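Local coordinates for protein ORF99 (Acidianus Filamentous Virus 1, PDB 3DF6) that is of unknown function but belongs to the DUF1374 family, related to the anti-CRISPR AcrID1, and is stable to heat and acid, at residues 12-17 with 23-28; 48-51 with 56-59; 63-66 with 70-73; 76-81 with 86-91. The protein carries 2 engineered substitutions. One frame throughout, in Å; residues are numbered along the deposited sequence.

Contact 1 (12-17 with 23-28). Engineered in segment 23-28: M27 (natural residue Leu). With CA (calcium ion), chain J.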
loop_
_atom_site.group_PDB
_atom_site.type_symbol
_atom_site.label_atom_id
_atom_site.label_comp_id
_atom_site.label_asym_id
_atom_site.label_seq_id
_atom_site.Cartn_x
_atom_site.Cartn_y
_atom_site.Cartn_z
ATOM N N LYS C 12 -5.090 -8.373 4.073
ATOM C CA LYS C 12 -6.228 -7.609 3.590
ATOM C C LYS C 12 -5.905 -6.668 2.413
ATOM O O LYS C 12 -6.718 -6.536 1.481
ATOM C CB LYS C 12 -6.834 -6.814 4.744
ATOM C CG LYS C 12 -8.094 -6.037 4.393
ATOM C CD LYS C 12 -9.245 -6.939 3.910
ATOM C CE LYS C 12 -10.537 -6.125 3.818
ATOM N NZ LYS C 12 -11.728 -6.915 3.387
ATOM N N VAL C 13 -4.755 -5.991 2.482
ATOM C CA VAL C 13 -4.270 -5.164 1.365
ATOM C C VAL C 13 -4.229 -6.018 0.102
ATOM O O VAL C 13 -4.743 -5.606 -0.948
ATOM C CB VAL C 13 -2.883 -4.494 1.670
ATOM C CG1 VAL C 13 -2.210 -3.904 0.390
ATOM C CG2 VAL C 13 -3.027 -3.394 2.746
ATOM N N VAL C 14 -3.642 -7.210 0.209
ATOM C CA VAL C 14 -3.516 -8.108 -0.943
ATOM C C VAL C 14 -4.914 -8.545 -1.420
ATOM O O VAL C 14 -5.208 -8.504 -2.625
ATOM C CB VAL C 14 -2.537 -9.311 -0.645
ATOM C CG1 VAL C 14 -2.578 -10.377 -1.743
ATOM C CG2 VAL C 14 -1.128 -8.798 -0.471
ATOM N N ASP C 15 -5.781 -8.914 -0.473
ATOM C CA ASP C 15 -7.164 -9.226 -0.812
ATOM C C ASP C 15 -7.869 -8.097 -1.587
ATOM O O ASP C 15 -8.537 -8.360 -2.584
ATOM C CB ASP C 15 -7.963 -9.566 0.444
ATOM C CG ASP C 15 -7.582 -10.909 1.009
ATOM O OD1 ASP C 15 -7.011 -11.725 0.254
ATOM O OD2 ASP C 15 -7.845 -11.148 2.208
ATOM N N LEU C 16 -7.703 -6.860 -1.118
ATOM C CA LEU C 16 -8.359 -5.697 -1.720
ATOM C C LEU C 16 -7.786 -5.409 -3.111
ATOM O O LEU C 16 -8.493 -4.948 -4.024
ATOM C CB LEU C 16 -8.172 -4.466 -0.826
ATOM C CG LEU C 16 -9.034 -4.398 0.430
ATOM C CD1 LEU C 16 -8.445 -3.339 1.369
ATOM C CD2 LEU C 16 -10.489 -4.070 0.094
ATOM N N PHE C 17 -6.498 -5.667 -3.250
ATOM C CA PHE C 17 -5.819 -5.585 -4.528
ATOM C C PHE C 17 -6.391 -6.614 -5.504
ATOM O O PHE C 17 -6.746 -6.262 -6.639
ATOM C CB PHE C 17 -4.290 -5.739 -4.354
ATOM C CG PHE C 17 -3.564 -6.057 -5.638
ATOM C CD1 PHE C 17 -3.462 -5.100 -6.650
ATOM C CD2 PHE C 17 -3.014 -7.321 -5.840
ATOM C CE1 PHE C 17 -2.815 -5.385 -7.859
ATOM C CE2 PHE C 17 -2.347 -7.628 -7.045
ATOM C CZ PHE C 17 -2.260 -6.663 -8.061
ATOM N N LYS C 23 -6.223 -0.816 -6.961
ATOM C CA LYS C 23 -5.928 -1.129 -8.354
ATOM C C LYS C 23 -4.502 -1.691 -8.479
ATOM O O LYS C 23 -4.298 -2.720 -9.130
ATOM C CB LYS C 23 -6.047 0.119 -9.226
ATOM C CG LYS C 23 -7.345 0.935 -9.058
ATOM C CD LYS C 23 -8.580 0.101 -9.253
ATOM C CE LYS C 23 -9.842 0.885 -8.828
ATOM N NZ LYS C 23 -11.033 0.014 -8.872
ATOM N N GLU C 24 -3.533 -0.968 -7.899
ATOM C CA GLU C 24 -2.113 -1.372 -7.851
ATOM C C GLU C 24 -1.502 -0.799 -6.579
ATOM O O GLU C 24 -2.037 0.161 -6.012
ATOM C CB GLU C 24 -1.339 -0.805 -9.062
ATOM C CG GLU C 24 -1.832 -1.357 -10.406
ATOM C CD GLU C 24 -0.870 -1.049 -11.522
ATOM O OE1 GLU C 24 -0.402 0.110 -11.576
ATOM O OE2 GLU C 24 -0.570 -1.967 -12.334
ATOM N N PHE C 25 -0.378 -1.342 -6.136
ATOM C CA PHE C 25 0.238 -0.820 -4.905
ATOM C C PHE C 25 1.658 -1.333 -4.810
ATOM O O PHE C 25 2.045 -2.262 -5.530
ATOM C CB PHE C 25 -0.561 -1.240 -3.642
ATOM C CG PHE C 25 -0.343 -2.691 -3.240
ATOM C CD1 PHE C 25 0.634 -3.027 -2.300
ATOM C CD2 PHE C 25 -1.067 -3.713 -3.847
ATOM C CE1 PHE C 25 0.860 -4.381 -1.956
ATOM C CE2 PHE C 25 -0.837 -5.073 -3.510
ATOM C CZ PHE C 25 0.117 -5.389 -2.566
ATOM N N GLU C 26 2.431 -0.707 -3.933
ATOM C CA GLU C 26 3.714 -1.237 -3.500
ATOM C C GLU C 26 3.931 -0.782 -2.070
ATOM O O GLU C 26 3.478 0.296 -1.672
ATOM C CB GLU C 26 4.860 -0.747 -4.397
ATOM C CG GLU C 26 5.074 0.736 -4.378
ATOM C CD GLU C 26 6.147 1.182 -5.382
ATOM O OE1 GLU C 26 6.960 0.334 -5.845
ATOM O OE2 GLU C 26 6.191 2.397 -5.664
HETATM N N MSE C 27 4.613 -1.600 -1.291
HETATM C CA MSE C 27 4.909 -1.258 0.096
HETATM C C MSE C 27 6.297 -1.792 0.404
HETATM O O MSE C 27 6.621 -2.926 0.035
HETATM C CB MSE C 27 3.934 -1.923 1.058
HETATM C CG MSE C 27 2.516 -1.439 1.027
HETATM SE SE MSE C 27 1.581 -2.435 2.419
HETATM C CE MSE C 27 1.655 -4.240 1.717
ATOM N N LYS C 28 7.094 -0.963 1.059
ATOM C CA LYS C 28 8.385 -1.365 1.570
ATOM C C LYS C 28 8.191 -1.657 3.049
ATOM O O LYS C 28 7.515 -0.888 3.754
ATOM C CB LYS C 28 9.403 -0.253 1.358
ATOM C CG LYS C 28 10.829 -0.617 1.748
ATOM C CD LYS C 28 11.775 0.513 1.367
ATOM C CE LYS C 28 13.249 0.103 1.518
ATOM N NZ LYS C 28 13.557 -0.156 2.942
HETATM CA CA CA J . -5.855 -13.698 0.312
HETATM O O HOH W 1 -7.085 -13.752 2.647
HETATM O O HOH W 2 -4.060 -12.139 0.880
HETATM O O HOH W 3 -4.866 -14.499 -1.834
HETATM O O HOH W 4 -5.654 -15.764 1.475
#
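F17 and K23 are the nearest backbone neighbours where helix 3-18 gives way to the antiparallel sheet of this alpha+beta fold, and from there helix 12-17 runs back over strand 25-28 with axes 10.6 Å apart and nearly antiparallel (165°). No hydrogen bond joins the two segments; the contact is made mostly by apolar side chains. At K23 the backbone carbonyl does the touching: K23 O lies 3.3 Å from F17 CE1, at the edge of the ring and near its plane, while K23 NZ is hydrogen-bonded to D20 O. E24 adds its CA beside the same ring, and its carboxylate turns to N94 N. F25 and F17 carry the largest shares of the interface. The F25 ring turns an edge toward the face of F17: centroids are 5.4 Å apart and planes 73° from each other, an offset edge-to-face pair with F25 CE2 3.6 Å from F17 CG. Over one face of F25 sits V13 CG1, 3.9 Å from the ring centroid and 11° off its normal, a CH-pi contact. Residues 24-28 also pair, antiparallel, with a strand of the second subunit, so the sheet crosses the interface. On the helix, D15 OD1 binds a calcium ion that also holds four waters. The engineered selenomethionine M27 ends the walk, its CE 4.1 Å from V13 CG1.

Contact 2 (48-51 with 56-59)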
loop_
_atom_site.group_PDB
_atom_site.type_symbol
_atom_site.label_atom_id
_atom_site.label_comp_id
_atom_site.label_asym_id
_atom_site.label_seq_id
_atom_site.Cartn_x
_atom_site.Cartn_y
_atom_site.Cartn_z
ATOM N N SER C 48 3.235 -19.055 -10.638
ATOM C CA SER C 48 4.254 -18.466 -9.808
ATOM C C SER C 48 5.614 -18.639 -10.437
ATOM O O SER C 48 5.835 -19.562 -11.225
ATOM C CB SER C 48 4.257 -19.107 -8.401
ATOM O OG SER C 48 4.842 -20.406 -8.446
ATOM N N ASN C 49 6.503 -17.724 -10.061
ATOM C CA ASN C 49 7.920 -17.817 -10.382
ATOM C C ASN C 49 8.642 -17.366 -9.130
ATOM O O ASN C 49 8.173 -16.495 -8.426
ATOM C CB ASN C 49 8.284 -16.902 -11.563
ATOM C CG ASN C 49 9.685 -17.161 -12.108
ATOM O OD1 ASN C 49 10.104 -18.315 -12.284
ATOM N ND2 ASN C 49 10.410 -16.078 -12.397
ATOM N N SER C 50 9.771 -17.995 -8.835
ATOM C CA SER C 50 10.529 -17.633 -7.647
ATOM C C SER C 50 11.986 -17.497 -8.051
ATOM O O SER C 50 12.538 -18.420 -8.621
ATOM C CB SER C 50 10.398 -18.723 -6.577
ATOM O OG SER C 50 11.209 -18.447 -5.453
ATOM N N ALA C 51 12.585 -16.344 -7.769
ATOM C CA ALA C 51 13.974 -16.086 -8.135
ATOM C C ALA C 51 14.736 -15.703 -6.874
ATOM O O ALA C 51 14.260 -14.888 -6.082
ATOM C CB ALA C 51 14.047 -14.962 -9.161
ATOM N N ILE C 56 18.108 -13.267 -1.113
ATOM C CA ILE C 56 16.766 -12.708 -1.100
ATOM C C ILE C 56 15.944 -13.329 -2.228
ATOM O O ILE C 56 16.406 -13.415 -3.378
ATOM C CB ILE C 56 16.772 -11.154 -1.246
ATOM C CG1 ILE C 56 17.658 -10.503 -0.174
ATOM C CG2 ILE C 56 15.328 -10.598 -1.178
ATOM C CD1 ILE C 56 17.833 -8.960 -0.279
ATOM N N PHE C 57 14.732 -13.763 -1.898
ATOM C CA PHE C 57 13.764 -14.186 -2.914
ATOM C C PHE C 57 12.759 -13.135 -3.367
ATOM O O PHE C 57 12.089 -12.470 -2.543
ATOM C CB PHE C 57 12.936 -15.362 -2.426
ATOM C CG PHE C 57 13.733 -16.579 -2.192
ATOM C CD1 PHE C 57 13.785 -17.580 -3.156
ATOM C CD2 PHE C 57 14.468 -16.727 -1.025
ATOM C CE1 PHE C 57 14.532 -18.714 -2.950
ATOM C CE2 PHE C 57 15.231 -17.883 -0.815
ATOM C CZ PHE C 57 15.263 -18.866 -1.784
ATOM N N ILE C 58 12.611 -13.025 -4.691
ATOM C CA ILE C 58 11.469 -12.273 -5.200
ATOM C C ILE C 58 10.600 -13.292 -5.917
ATOM O O ILE C 58 11.035 -13.905 -6.909
ATOM C CB ILE C 58 11.816 -11.128 -6.150
ATOM C CG1 ILE C 58 12.753 -10.143 -5.448
ATOM C CG2 ILE C 58 10.496 -10.428 -6.586
ATOM C CD1 ILE C 58 13.251 -9.009 -6.297
ATOM N N ASP C 59 9.397 -13.496 -5.386
ATOM C CA ASP C 59 8.418 -14.334 -6.056
ATOM C C ASP C 59 7.382 -13.484 -6.773
ATOM O O ASP C 59 6.975 -12.434 -6.284
ATOM C CB ASP C 59 7.701 -15.253 -5.077
ATOM C CG ASP C 59 8.609 -16.310 -4.473
ATOM O OD1 ASP C 59 9.835 -16.349 -4.756
ATOM O OD2 ASP C 59 8.077 -17.099 -3.678
#
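A51 and I58 form an antiparallel hydrogen-bonded pair, S50 and D59 the non-hydrogen-bonded pair beside it, and the short strand axes come within 4.7 Å at 161°. Two bonds join the A51-I58 pair: I58 N reaches A51 O at 2.9 Å, and A51 N meets I58 O at 3.0 Å. Two CA-H...O contacts supplement them, D59 CA to N49 O at 3.2 Å and F57 CA to A51 O at 3.3 Å. Among side chains the main link is polar. S50 OG donates to D59 OD1 over 2.6 Å, approaching from above the carboxylate, 37° out of its plane; with OG opposite the backbone N (chi1 175°), the hydroxyl is directed across to the neighbouring strand. F57 CD1 lies 3.6 Å from the same S50 OG. The second carboxylate oxygen, D59 OD2, is hydrogen-bonded to Y77 OH, so both oxygens of this buried aspartate are engaged and its negative charge is probably steadied by two hydroxyls. Strand 47-53 is an outermost strand of the sheet, and this hairpin joins it to strand 56-64; on the other side strand 69-80 follows, where Y77 and R79 pack on F57, R79 as a cation-pi partner.

Contact 3 (63-66 with 70-73); sequences YDAS and MKKL. Engineered in segment 70-73: M70 (natural residue Ile).
Y63 and K71 are joined by a reciprocal pair of backbone hydrogen bonds, making them the antiparallel hydrogen-bonded pair of the hairpin formed by strands 56-64 and 69-80. Y63 N gives to K71 O at 2.8 Å, and K71 N returns to Y63 O at 2.9 Å. D64 and M70 form the next, non-hydrogen-bonded pair, with CA atoms 4.9 Å apart; there M70 CA approaches Y63 O at 3.5 Å, a CA-H...O contact. M70 is an engineered selenomethionine whose end leads away from the other strand.

Side-chain contacts come mainly from the tyrosine. The Y63 ring presents its edge to strand 70-73: K71 O sits in the ring plane beside CD2, and farther out Y63 CE2 meets L73 CB at 3.8 Å, the apolar part of the contact. L73 CD2 is also 3.8 Å from Y63 OH. On the turn side A65 CB rests against K71 CG at 4.1 Å, at the bend of the lysine chain (chi2 -83°).

The polar ends find their partners elsewhere. Y63 OH is hydrogen-bonded to I42 O, while K71 NZ forms a salt bridge with D20 and a hydrogen bond with N94 OD1. The chemistry therefore divides between backbone, carbon atoms and polar ends: backbone bonds set the register, the tyrosine and lysine contribute carbon atoms locally, and their polar termini are satisfied by I42 at the end of helix 35-42, D20 just after helix 3-18 and N94 on strand 84-96, helix 3-18 itself adding a weak bond from K71 NZ to F17 O.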
loop_
_atom_site.group_PDB
_atom_site.type_symbol
_atom_site.label_atom_id
_atom_site.label_comp_id
_atom_site.label_asym_id
_atom_site.label_seq_id
_atom_site.Cartn_x
_atom_site.Cartn_y
_atom_site.Cartn_z
ATOM N N TYR C 63 -2.623 -14.101 -10.809
ATOM C CA TYR C 63 -3.995 -14.485 -10.479
ATOM C C TYR C 63 -4.880 -14.074 -11.653
ATOM O O TYR C 63 -4.869 -12.893 -12.043
ATOM C CB TYR C 63 -4.485 -13.782 -9.181
ATOM C CG TYR C 63 -3.540 -13.919 -7.982
ATOM C CD1 TYR C 63 -3.819 -14.832 -6.955
ATOM C CD2 TYR C 63 -2.371 -13.160 -7.891
ATOM C CE1 TYR C 63 -2.962 -14.971 -5.861
ATOM C CE2 TYR C 63 -1.508 -13.292 -6.801
ATOM C CZ TYR C 63 -1.819 -14.206 -5.794
ATOM O OH TYR C 63 -0.976 -14.340 -4.712
ATOM N N ASP C 64 -5.624 -15.028 -12.220
ATOM C CA ASP C 64 -6.557 -14.721 -13.314
ATOM C C ASP C 64 -7.661 -13.834 -12.731
ATOM O O ASP C 64 -8.312 -14.217 -11.779
ATOM C CB ASP C 64 -7.198 -15.996 -13.873
ATOM C CG ASP C 64 -6.183 -17.014 -14.358
ATOM O OD1 ASP C 64 -5.076 -16.615 -14.805
ATOM O OD2 ASP C 64 -6.519 -18.232 -14.299
ATOM N N ALA C 65 -7.824 -12.637 -13.235
ATOM C CA ALA C 65 -8.764 -11.723 -12.577
ATOM C C ALA C 65 -10.119 -11.726 -13.243
ATOM O O ALA C 65 -11.163 -11.838 -12.590
ATOM C CB ALA C 65 -8.203 -10.316 -12.517
ATOM N N SER C 66 -10.099 -11.605 -14.553
ATOM C CA SER C 66 -11.283 -11.358 -15.336
ATOM C C SER C 66 -10.821 -11.769 -16.704
ATOM O O SER C 66 -9.711 -12.322 -16.836
ATOM C CB SER C 66 -11.663 -9.882 -15.311
ATOM O OG SER C 66 -12.034 -9.477 -13.990
HETATM N N MSE C 70 -5.195 -9.746 -15.572
HETATM C CA MSE C 70 -4.434 -10.553 -14.650
HETATM C C MSE C 70 -3.915 -9.669 -13.518
HETATM O O MSE C 70 -3.538 -8.529 -13.741
HETATM C CB MSE C 70 -3.287 -11.205 -15.408
HETATM C CG MSE C 70 -2.118 -11.489 -14.566
HETATM SE SE MSE C 70 -1.030 -12.755 -15.448
HETATM C CE MSE C 70 0.267 -11.595 -16.272
ATOM N N LYS C 71 -3.929 -10.185 -12.300
ATOM C CA LYS C 71 -3.332 -9.489 -11.162
ATOM C C LYS C 71 -2.008 -10.166 -10.879
ATOM O O LYS C 71 -1.944 -11.403 -10.850
ATOM C CB LYS C 71 -4.226 -9.561 -9.915
ATOM C CG LYS C 71 -5.524 -8.735 -9.913
ATOM C CD LYS C 71 -5.275 -7.296 -9.518
ATOM C CE LYS C 71 -6.541 -6.433 -9.626
ATOM N NZ LYS C 71 -6.137 -5.044 -9.278
ATOM N N LYS C 72 -0.953 -9.373 -10.709
ATOM C CA LYS C 72 0.357 -9.927 -10.358
ATOM C C LYS C 72 0.841 -9.363 -9.035
ATOM O O LYS C 72 0.773 -8.147 -8.798
ATOM C CB LYS C 72 1.403 -9.653 -11.430
ATOM C CG LYS C 72 1.115 -10.363 -12.786
ATOM C CD LYS C 72 2.291 -10.080 -13.748
ATOM C CE LYS C 72 2.154 -10.826 -15.060
ATOM N NZ LYS C 72 3.101 -10.332 -16.157
ATOM N N LEU C 73 1.329 -10.265 -8.194
ATOM C CA LEU C 73 1.836 -9.932 -6.866
ATOM C C LEU C 73 3.309 -10.306 -6.747
ATOM O O LEU C 73 3.691 -11.453 -6.968
ATOM C CB LEU C 73 1.025 -10.692 -5.803
ATOM C CG LEU C 73 1.316 -10.289 -4.354
ATOM C CD1 LEU C 73 0.638 -8.898 -4.061
ATOM C CD2 LEU C 73 0.883 -11.366 -3.381
#

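Contact 4 (76-81 with 86-91); sequences EYVRQP and TVLSIK
E76 meets two residues of the opposite strand at once, L88 and S89. Its N gives a hydrogen bond to S89 O at 2.9 Å, and its O takes L88 N at 2.8 Å, almost straight (176°), with S89 N a weak second donor at 3.5 Å. The carboxyl end follows the same pair: with CG opposite the backbone N and the chain extended beyond it, E76 OE1 arrives 3.3 Å from S89 CB and also beside L88 CB. Y77 is paired with V87 without backbone hydrogen bonds. Its CA approaches T86 O at 3.2 Å as a CA-H...O contact, while the ring leads away from strand 86-91 and meets F38 edge-to-face. Between E76 and Y77 the register slips by one residue, which is the signature of a classic beta bulge, here in the hairpin of strands 69-80 and 84-96; L88 supplies the extra residue, and its helix-like backbone (psi -27°) departs from the extended values of its neighbours. V78 restores regular pairing through V78 N to T86 O and T86 N to V78 O, and its CG2 touches L88 CD1 at 3.9 Å, an apolar contact with a residue of the bulge. R79 lays its guanidinium face against Y77 CE1. The side chain of Q80 bends at its second torsion (chi2 -72°), bringing NE2 to T86 OG1 at 3.0 Å, tilted from the amide plane; that hydroxyl is also hydrogen-bonded to T32 OG1.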
loop_
_atom_site.group_PDB
_atom_site.type_symbol
_atom_site.label_atom_id
_atom_site.label_comp_id
_atom_site.label_asym_id
_atom_site.label_seq_id
_atom_site.Cartn_x
_atom_site.Cartn_y
_atom_site.Cartn_z
ATOM N N GLU C 76 8.981 -9.798 -1.999
ATOM C CA GLU C 76 10.402 -9.899 -1.769
ATOM C C GLU C 76 10.635 -10.319 -0.315
ATOM O O GLU C 76 10.136 -9.665 0.605
ATOM C CB GLU C 76 11.053 -8.539 -2.030
ATOM C CG GLU C 76 12.575 -8.552 -2.034
ATOM C CD GLU C 76 13.174 -7.136 -1.970
ATOM O OE1 GLU C 76 12.402 -6.173 -1.858
ATOM O OE2 GLU C 76 14.411 -6.993 -2.030
ATOM N N TYR C 77 11.387 -11.398 -0.101
ATOM C CA TYR C 77 11.552 -11.932 1.252
ATOM C C TYR C 77 12.869 -12.655 1.495
ATOM O O TYR C 77 13.555 -13.080 0.545
ATOM C CB TYR C 77 10.386 -12.869 1.631
ATOM C CG TYR C 77 10.242 -14.112 0.762
ATOM C CD1 TYR C 77 10.829 -15.329 1.130
ATOM C CD2 TYR C 77 9.522 -14.059 -0.434
ATOM C CE1 TYR C 77 10.686 -16.469 0.319
ATOM C CE2 TYR C 77 9.372 -15.167 -1.232
ATOM C CZ TYR C 77 9.945 -16.369 -0.856
ATOM O OH TYR C 77 9.775 -17.451 -1.675
ATOM N N VAL C 78 13.186 -12.810 2.785
ATOM C CA VAL C 78 14.290 -13.655 3.233
ATOM C C VAL C 78 13.715 -14.843 4.020
ATOM O O VAL C 78 12.880 -14.665 4.910
ATOM C CB VAL C 78 15.309 -12.859 4.068
ATOM C CG1 VAL C 78 16.462 -13.762 4.550
ATOM C CG2 VAL C 78 15.855 -11.662 3.262
ATOM N N ARG C 79 14.148 -16.053 3.669
ATOM C CA ARG C 79 13.714 -17.262 4.373
ATOM C C ARG C 79 14.477 -17.441 5.691
ATOM O O ARG C 79 15.704 -17.540 5.706
ATOM C CB ARG C 79 13.885 -18.500 3.500
ATOM C CG ARG C 79 13.017 -18.535 2.260
ATOM C CD ARG C 79 13.010 -19.953 1.649
ATOM N NE ARG C 79 12.740 -19.890 0.212
ATOM C CZ ARG C 79 11.568 -20.147 -0.374
ATOM N NH1 ARG C 79 10.507 -20.534 0.333
ATOM N NH2 ARG C 79 11.464 -20.024 -1.686
ATOM N N GLN C 80 13.728 -17.484 6.790
ATOM C CA GLN C 80 14.307 -17.617 8.126
ATOM C C GLN C 80 14.180 -19.055 8.664
ATOM O O GLN C 80 13.475 -19.881 8.066
ATOM C CB GLN C 80 13.669 -16.587 9.070
ATOM C CG GLN C 80 13.745 -15.128 8.543
ATOM C CD GLN C 80 15.157 -14.536 8.593
ATOM O OE1 GLN C 80 16.083 -15.152 9.128
ATOM N NE2 GLN C 80 15.314 -13.328 8.053
ATOM N N PRO C 81 14.876 -19.371 9.784
ATOM C CA PRO C 81 14.715 -20.709 10.361
ATOM C C PRO C 81 13.343 -20.846 11.040
ATOM O O PRO C 81 12.688 -19.835 11.315
ATOM C CB PRO C 81 15.858 -20.807 11.396
ATOM C CG PRO C 81 16.687 -19.554 11.238
ATOM C CD PRO C 81 15.804 -18.535 10.571
ATOM N N THR C 86 10.871 -13.158 6.340
ATOM C CA THR C 86 10.991 -11.717 6.530
ATOM C C THR C 86 10.659 -10.997 5.208
ATOM O O THR C 86 11.451 -11.001 4.263
ATOM C CB THR C 86 12.387 -11.300 7.026
ATOM O OG1 THR C 86 12.666 -11.948 8.267
ATOM C CG2 THR C 86 12.463 -9.794 7.234
ATOM N N VAL C 87 9.493 -10.367 5.170
ATOM C CA VAL C 87 9.035 -9.666 3.978
ATOM C C VAL C 87 9.637 -8.259 3.937
ATOM O O VAL C 87 9.536 -7.488 4.908
ATOM C CB VAL C 87 7.490 -9.643 3.902
ATOM C CG1 VAL C 87 7.000 -8.827 2.687
ATOM C CG2 VAL C 87 6.923 -11.076 3.841
ATOM N N LEU C 88 10.238 -7.924 2.794
ATOM C CA LEU C 88 10.914 -6.644 2.601
ATOM C C LEU C 88 10.142 -5.706 1.688
ATOM O O LEU C 88 10.272 -4.482 1.790
ATOM C CB LEU C 88 12.327 -6.855 2.051
ATOM C CG LEU C 88 13.200 -7.720 2.978
ATOM C CD1 LEU C 88 14.445 -8.144 2.206
ATOM C CD2 LEU C 88 13.564 -6.937 4.222
ATOM N N SER C 89 9.351 -6.295 0.800
ATOM C CA SER C 89 8.508 -5.540 -0.140
ATOM C C SER C 89 7.376 -6.418 -0.660
ATOM O O SER C 89 7.527 -7.656 -0.736
ATOM C CB SER C 89 9.342 -5.021 -1.318
ATOM O OG SER C 89 8.569 -4.154 -2.140
ATOM N N ILE C 90 6.253 -5.776 -0.997
ATOM C CA ILE C 90 5.122 -6.370 -1.665
ATOM C C ILE C 90 4.677 -5.345 -2.738
ATOM O O ILE C 90 4.596 -4.141 -2.454
ATOM C CB ILE C 90 3.928 -6.669 -0.692
ATOM C CG1 ILE C 90 4.377 -7.526 0.499
ATOM C CG2 ILE C 90 2.823 -7.443 -1.456
ATOM C CD1 ILE C 90 3.273 -7.795 1.616
ATOM N N LYS C 91 4.419 -5.822 -3.957
ATOM C CA LYS C 91 3.982 -4.972 -5.056
ATOM C C LYS C 91 2.896 -5.672 -5.854
ATOM O O LYS C 91 3.022 -6.866 -6.180
ATOM C CB LYS C 91 5.152 -4.616 -5.967
ATOM C CG LYS C 91 4.807 -3.698 -7.162
ATOM C CD LYS C 91 6.096 -3.377 -7.945
ATOM C CE LYS C 91 5.853 -2.542 -9.206
ATOM N NZ LYS C 91 5.024 -1.327 -8.918
#

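How the contacts relate
From the N terminus, contact 1 closes the turn that carries the chain from helix 3-18 into strand 25-34, an edge strand of the sheet in this chain. After helix 35-42, contacts 2, 3 and 4 close three successive hairpins, 47-53 with 56-64, 56-64 with 69-80, and 69-80 with 84-96. All four contacts lie in series; none nests in or crosses another. Adjacent hairpins share a strand, so the sheet is continuous from 47-53 to 84-96, and strand 84-96 then pairs with 25-34, where I90 and S89 of contact 4 bond to M27 of contact 1. L73 of contact 3 packs on F25 and on V14 of helix 3-18, tying the sheet to the helix.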